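Conserved exported protein (Bacteroides fragilis, PDB 3CLW) is of unknown function but is probably a glycoside hydrolase that cleaves O-glycosidic bonds. Local coordinates at residues V15-D20 against N350-Q355; L270-A275 against H304-W309. All blocks are in the same frame, centred on the assembly; numbering follows the deposited sequence.

Contact 1: residues V15-D20 against N350-Q355; sequences VYQEID and NASAWQ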
# COMPACT_ATOMS: atom_id res chain seq x y z
N VAL A 15 1.03 14.67 -19.70
CA VAL A 15 0.88 13.36 -19.08
C VAL A 15 2.00 13.10 -18.06
O VAL A 15 3.17 13.37 -18.33
CB VAL A 15 0.87 12.25 -20.17
CG1 VAL A 15 0.62 10.89 -19.56
CG2 VAL A 15 -0.19 12.54 -21.23
N TYR A 16 1.65 12.59 -16.88
CA TYR A 16 2.64 12.13 -15.90
C TYR A 16 2.77 10.60 -15.83
O TYR A 16 2.84 9.95 -16.88
CB TYR A 16 2.36 12.77 -14.54
CG TYR A 16 2.24 14.26 -14.67
CD1 TYR A 16 3.37 15.06 -14.91
CD2 TYR A 16 1.01 14.89 -14.61
CE1 TYR A 16 3.26 16.45 -15.07
CE2 TYR A 16 0.88 16.25 -14.77
CZ TYR A 16 2.00 17.03 -15.00
OH TYR A 16 1.86 18.39 -15.14
N GLN A 17 2.80 10.04 -14.62
CA GLN A 17 3.04 8.60 -14.40
C GLN A 17 1.84 7.73 -14.82
O GLN A 17 0.72 8.20 -14.88
CB GLN A 17 3.43 8.30 -12.93
CG GLN A 17 2.24 8.23 -11.91
CD GLN A 17 1.82 9.58 -11.37
OE1 GLN A 17 2.09 10.62 -11.97
NE2 GLN A 17 1.18 9.58 -10.19
N GLU A 18 2.14 6.47 -15.12
CA GLU A 18 1.15 5.43 -15.30
C GLU A 18 0.75 4.88 -13.91
O GLU A 18 1.61 4.71 -13.05
CB GLU A 18 1.77 4.32 -16.14
CG GLU A 18 0.86 3.13 -16.45
CD GLU A 18 1.62 2.02 -17.19
OE1 GLU A 18 2.74 1.64 -16.75
OE2 GLU A 18 1.11 1.54 -18.23
N ILE A 19 -0.55 4.64 -13.71
CA ILE A 19 -1.04 4.02 -12.47
C ILE A 19 -0.92 2.49 -12.53
O ILE A 19 -1.38 1.87 -13.50
CB ILE A 19 -2.51 4.38 -12.14
CG1 ILE A 19 -2.75 5.90 -12.15
CG2 ILE A 19 -2.95 3.77 -10.80
CD1 ILE A 19 -2.06 6.65 -11.00
N ASP A 20 -0.29 1.91 -11.52
CA ASP A 20 -0.21 0.46 -11.39
C ASP A 20 -1.41 -0.08 -10.60
O ASP A 20 -2.14 -0.91 -11.10
CB ASP A 20 1.10 0.04 -10.70
CG ASP A 20 2.35 0.35 -11.54
OD1 ASP A 20 2.24 0.38 -12.78
OD2 ASP A 20 3.43 0.57 -10.97
N ASN A 350 4.82 11.46 -7.56
CA ASN A 350 4.40 10.79 -8.79
C ASN A 350 4.28 9.27 -8.65
O ASN A 350 4.71 8.51 -9.53
CB ASN A 350 5.34 11.15 -9.96
CG ASN A 350 5.03 12.52 -10.57
OD1 ASN A 350 4.82 12.66 -11.76
ND2 ASN A 350 5.02 13.54 -9.74
N ALA A 351 3.71 8.82 -7.52
CA ALA A 351 3.71 7.41 -7.20
C ALA A 351 2.87 6.67 -8.22
O ALA A 351 1.81 7.15 -8.58
CB ALA A 351 3.16 7.18 -5.81
N SER A 352 3.32 5.49 -8.66
CA SER A 352 2.45 4.64 -9.49
C SER A 352 1.49 3.72 -8.74
O SER A 352 0.66 3.06 -9.36
CB SER A 352 3.26 3.84 -10.53
OG SER A 352 3.72 4.69 -11.58
N ALA A 353 1.65 3.62 -7.42
CA ALA A 353 0.79 2.78 -6.58
C ALA A 353 0.74 3.40 -5.20
O ALA A 353 1.72 4.04 -4.80
CB ALA A 353 1.30 1.37 -6.48
N TRP A 354 -0.38 3.21 -4.50
CA TRP A 354 -0.53 3.57 -3.08
C TRP A 354 -1.11 2.37 -2.34
O TRP A 354 -2.14 1.83 -2.76
CB TRP A 354 -1.42 4.82 -2.90
CG TRP A 354 -1.22 5.41 -1.56
CD1 TRP A 354 -0.32 6.38 -1.21
CD2 TRP A 354 -1.90 5.03 -0.34
NE1 TRP A 354 -0.41 6.64 0.14
CE2 TRP A 354 -1.35 5.81 0.70
CE3 TRP A 354 -2.90 4.09 -0.03
CZ2 TRP A 354 -1.79 5.70 2.03
CZ3 TRP A 354 -3.32 3.97 1.28
CH2 TRP A 354 -2.78 4.79 2.30
N GLN A 355 -0.45 1.92 -1.27
CA GLN A 355 -0.81 0.65 -0.63
C GLN A 355 -0.98 0.78 0.88
O GLN A 355 -0.10 1.30 1.58
CB GLN A 355 0.21 -0.44 -0.97
CG GLN A 355 0.70 -0.38 -2.45
CD GLN A 355 1.49 -1.59 -2.86
OE1 GLN A 355 2.46 -1.94 -2.20
NE2 GLN A 355 1.09 -2.23 -3.96

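Contact 2: residues L270-A275 against H304-W309; sequences LFNCVA and HNTKFW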
# COMPACT_ATOMS: atom_id res chain seq x y z
N LEU A 270 14.37 -7.21 -11.94
CA LEU A 270 14.04 -6.12 -11.03
C LEU A 270 12.81 -5.41 -11.55
O LEU A 270 12.73 -5.08 -12.73
CB LEU A 270 15.17 -5.11 -10.94
CG LEU A 270 14.98 -3.94 -9.94
CD1 LEU A 270 15.27 -4.34 -8.49
CD2 LEU A 270 15.81 -2.69 -10.37
N PHE A 271 11.84 -5.18 -10.66
CA PHE A 271 10.80 -4.23 -10.95
C PHE A 271 11.40 -2.84 -10.82
O PHE A 271 11.91 -2.47 -9.74
CB PHE A 271 9.64 -4.40 -9.96
CG PHE A 271 8.50 -3.46 -10.20
CD1 PHE A 271 8.14 -3.06 -11.50
CD2 PHE A 271 7.73 -3.00 -9.12
CE1 PHE A 271 7.06 -2.20 -11.71
CE2 PHE A 271 6.66 -2.12 -9.33
CZ PHE A 271 6.35 -1.72 -10.63
N ASN A 272 11.33 -2.06 -11.91
CA ASN A 272 12.01 -0.78 -11.98
C ASN A 272 11.19 0.30 -11.27
O ASN A 272 10.50 1.10 -11.90
CB ASN A 272 12.33 -0.40 -13.45
CG ASN A 272 13.08 0.94 -13.57
OD1 ASN A 272 13.88 1.31 -12.71
ND2 ASN A 272 12.81 1.66 -14.66
N CYS A 273 11.35 0.31 -9.95
CA CYS A 273 10.45 1.00 -9.03
C CYS A 273 11.08 0.93 -7.65
O CYS A 273 11.65 -0.10 -7.26
CB CYS A 273 9.07 0.31 -9.00
SG CYS A 273 7.84 1.07 -7.94
N VAL A 274 10.99 2.03 -6.92
CA VAL A 274 11.44 2.10 -5.52
C VAL A 274 10.18 2.09 -4.63
O VAL A 274 9.24 2.85 -4.87
CB VAL A 274 12.23 3.40 -5.30
CG1 VAL A 274 12.63 3.60 -3.83
CG2 VAL A 274 13.44 3.46 -6.20
N ALA A 275 10.17 1.23 -3.61
CA ALA A 275 9.07 1.18 -2.64
C ALA A 275 9.48 1.72 -1.29
O ALA A 275 10.47 1.27 -0.71
CB ALA A 275 8.53 -0.27 -2.47
N HIS A 304 16.38 6.67 -15.94
CA HIS A 304 15.93 5.29 -16.11
C HIS A 304 14.41 5.07 -16.09
O HIS A 304 13.95 3.92 -16.26
CB HIS A 304 16.60 4.42 -15.06
CG HIS A 304 17.60 3.48 -15.64
ND1 HIS A 304 18.92 3.83 -15.85
CD2 HIS A 304 17.47 2.20 -16.04
CE1 HIS A 304 19.56 2.79 -16.36
NE2 HIS A 304 18.70 1.79 -16.48
N ASN A 305 13.68 6.16 -15.88
CA ASN A 305 12.22 6.13 -15.83
C ASN A 305 11.72 5.21 -14.69
O ASN A 305 10.75 4.49 -14.84
CB ASN A 305 11.64 5.70 -17.20
CG ASN A 305 10.22 6.21 -17.44
OD1 ASN A 305 9.82 7.27 -16.94
ND2 ASN A 305 9.44 5.47 -18.22
N THR A 306 12.41 5.26 -13.56
CA THR A 306 12.08 4.43 -12.41
C THR A 306 10.81 4.92 -11.77
O THR A 306 10.65 6.11 -11.56
CB THR A 306 13.26 4.39 -11.42
OG1 THR A 306 14.39 3.85 -12.12
CG2 THR A 306 12.96 3.52 -10.18
N LYS A 307 9.90 4.00 -11.50
CA LYS A 307 8.67 4.30 -10.77
C LYS A 307 8.89 4.47 -9.24
O LYS A 307 9.89 4.04 -8.67
CB LYS A 307 7.62 3.23 -11.04
CG LYS A 307 7.00 3.28 -12.44
CD LYS A 307 6.13 2.10 -12.65
CE LYS A 307 5.35 2.24 -13.94
NZ LYS A 307 4.40 1.10 -14.15
N PHE A 308 7.91 5.10 -8.61
CA PHE A 308 7.79 5.06 -7.16
C PHE A 308 6.46 4.39 -6.72
O PHE A 308 5.44 4.58 -7.36
CB PHE A 308 7.90 6.48 -6.57
CG PHE A 308 7.81 6.49 -5.07
CD1 PHE A 308 8.86 6.00 -4.31
CD2 PHE A 308 6.66 6.92 -4.44
CE1 PHE A 308 8.77 5.98 -2.92
CE2 PHE A 308 6.54 6.90 -3.07
CZ PHE A 308 7.60 6.43 -2.30
N TRP A 309 6.52 3.59 -5.65
CA TRP A 309 5.33 3.01 -4.99
C TRP A 309 5.36 3.36 -3.51
O TRP A 309 6.37 3.14 -2.80
CB TRP A 309 5.31 1.48 -5.11
CG TRP A 309 4.74 0.89 -6.38
CD1 TRP A 309 4.57 1.52 -7.60
CD2 TRP A 309 4.29 -0.47 -6.58
NE1 TRP A 309 4.03 0.65 -8.52
CE2 TRP A 309 3.86 -0.58 -7.92
CE3 TRP A 309 4.21 -1.61 -5.74
CZ2 TRP A 309 3.36 -1.77 -8.45
CZ3 TRP A 309 3.72 -2.80 -6.28
CH2 TRP A 309 3.29 -2.86 -7.62

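Contact 1: residues V15-D20 against N350-Q355
I19 and S352 bring the two chains to a CA–CA separation of 4.6 Å, whereas Q17 and N350, nearer the start of each segment, stand 6.2 Å apart. The touching parts run in nearly the same direction, 12° apart end to end. One backbone bond joins them: D20 N donates to S352 O at 2.6 Å, in the plane of that carbonyl and nearly straight. S352 adds a second link from its side chain. Its OG lies anti to the carbonyl carbon and gives its hydrogen to E18 O at 2.6 Å, approaching nearly along the C=O axis. S352 is therefore gripped through both its hydroxyl and its carbonyl. Its CB also lies 3.3 Å from D20 OD2, an oxygen hydrogen-bonded to W309 NE1, while D20 OD1 is salt-bridged to K307 NZ.

Q17 spans the wider end. Its CG lies 3.4 Å from N350 O, and a bend at chi2 (-85°) places CD over the N350 backbone. NE2 then donates to A351 O at 3.0 Å, from above the carbonyl plane. NE2 also bonds L346 O, while OE1 receives R409 NE, so both ends of this amide are engaged. The N350 amide plane is turned 38° from it, and the two side-chain oxygens approach without bonding each other; R409 NH2 makes a weak bond to N350 OD1.

N350 is the first residue to leave the helical path after helix 328-347, and the chain passes from it into strand 353-356. Contact 1 thus sets strand 6-25 beside that strand of the barrel domain. Strand 6-25 also pairs antiparallel with strand 408-414, while W354 packs on helix 328-347.

Contact 2: residues L270-A275 against H304-W309
F271 and W309 meet edge to face beside a parallel strand pair in a beta-alpha-beta unit, strand 270-276, helix 285-300 and strand 307-310, consistent with the TIM-barrel assignment. C273, V274 and A275 bridge K307, F308 and W309 in register, with strand axes 4.4 Å apart at 22°. V274 supplies both backbone bonds within the pair, its N to K307 O and its O from W309 N; K307 N to N272 O adds a third at the corner.

Followed outward, W309 first meets C273 SG with CB, at 3.8 Å. CG and CD1 are still nearer that sulfur, which sits over the five-membered ring 3.6 Å from its centroid and 27° off the normal. NE1 is 3.9 Å from SG and bonds D20 OD2. Farther out, CE2 and CZ2 meet F271 CE2; the F271 and W309 ring planes stand 70° apart, and Y180 packs against both rings. At the tip, CH2 is still 3.9 Å from F271 CE2, and CZ3 packs against Q355 NE2 of the neighbouring strand. F308 and V274 point to the other face of the sheet, toward helix 285-300.

Where the chain turns at N272, its side-chain amide reaches the loop preceding strand 307-310. ND2 donates to H304 O, close to the N272 amide plane but above that carbonyl's plane, and OD1 receives the T306 hydroxyl, OG1, at 2.7 Å.

Overall arrangement
Contacts 1 and 2 reach neighbouring strands of the same sheet: strand 307-310 lies between strands 270-276 and 353-356, and the contact centres are 10 Å apart. Both are partly buried, but their chemistry differs. Contact 2 is a regular parallel pair with C273 SG and W309 on one face, F271 meeting W309 from before the corner, and V274 and F308 on the other; contact 1 joins less regular chain through hydroxyl, amide and backbone bonds and buries less area, 331 against 524 Å². The two are coupled directly. S352 N probably bonds F308 O, A353 CB packs on W309 CD1, and K307 of contact 2 forms salt bridges with E18 and D20, two acidic side chains of contact 1.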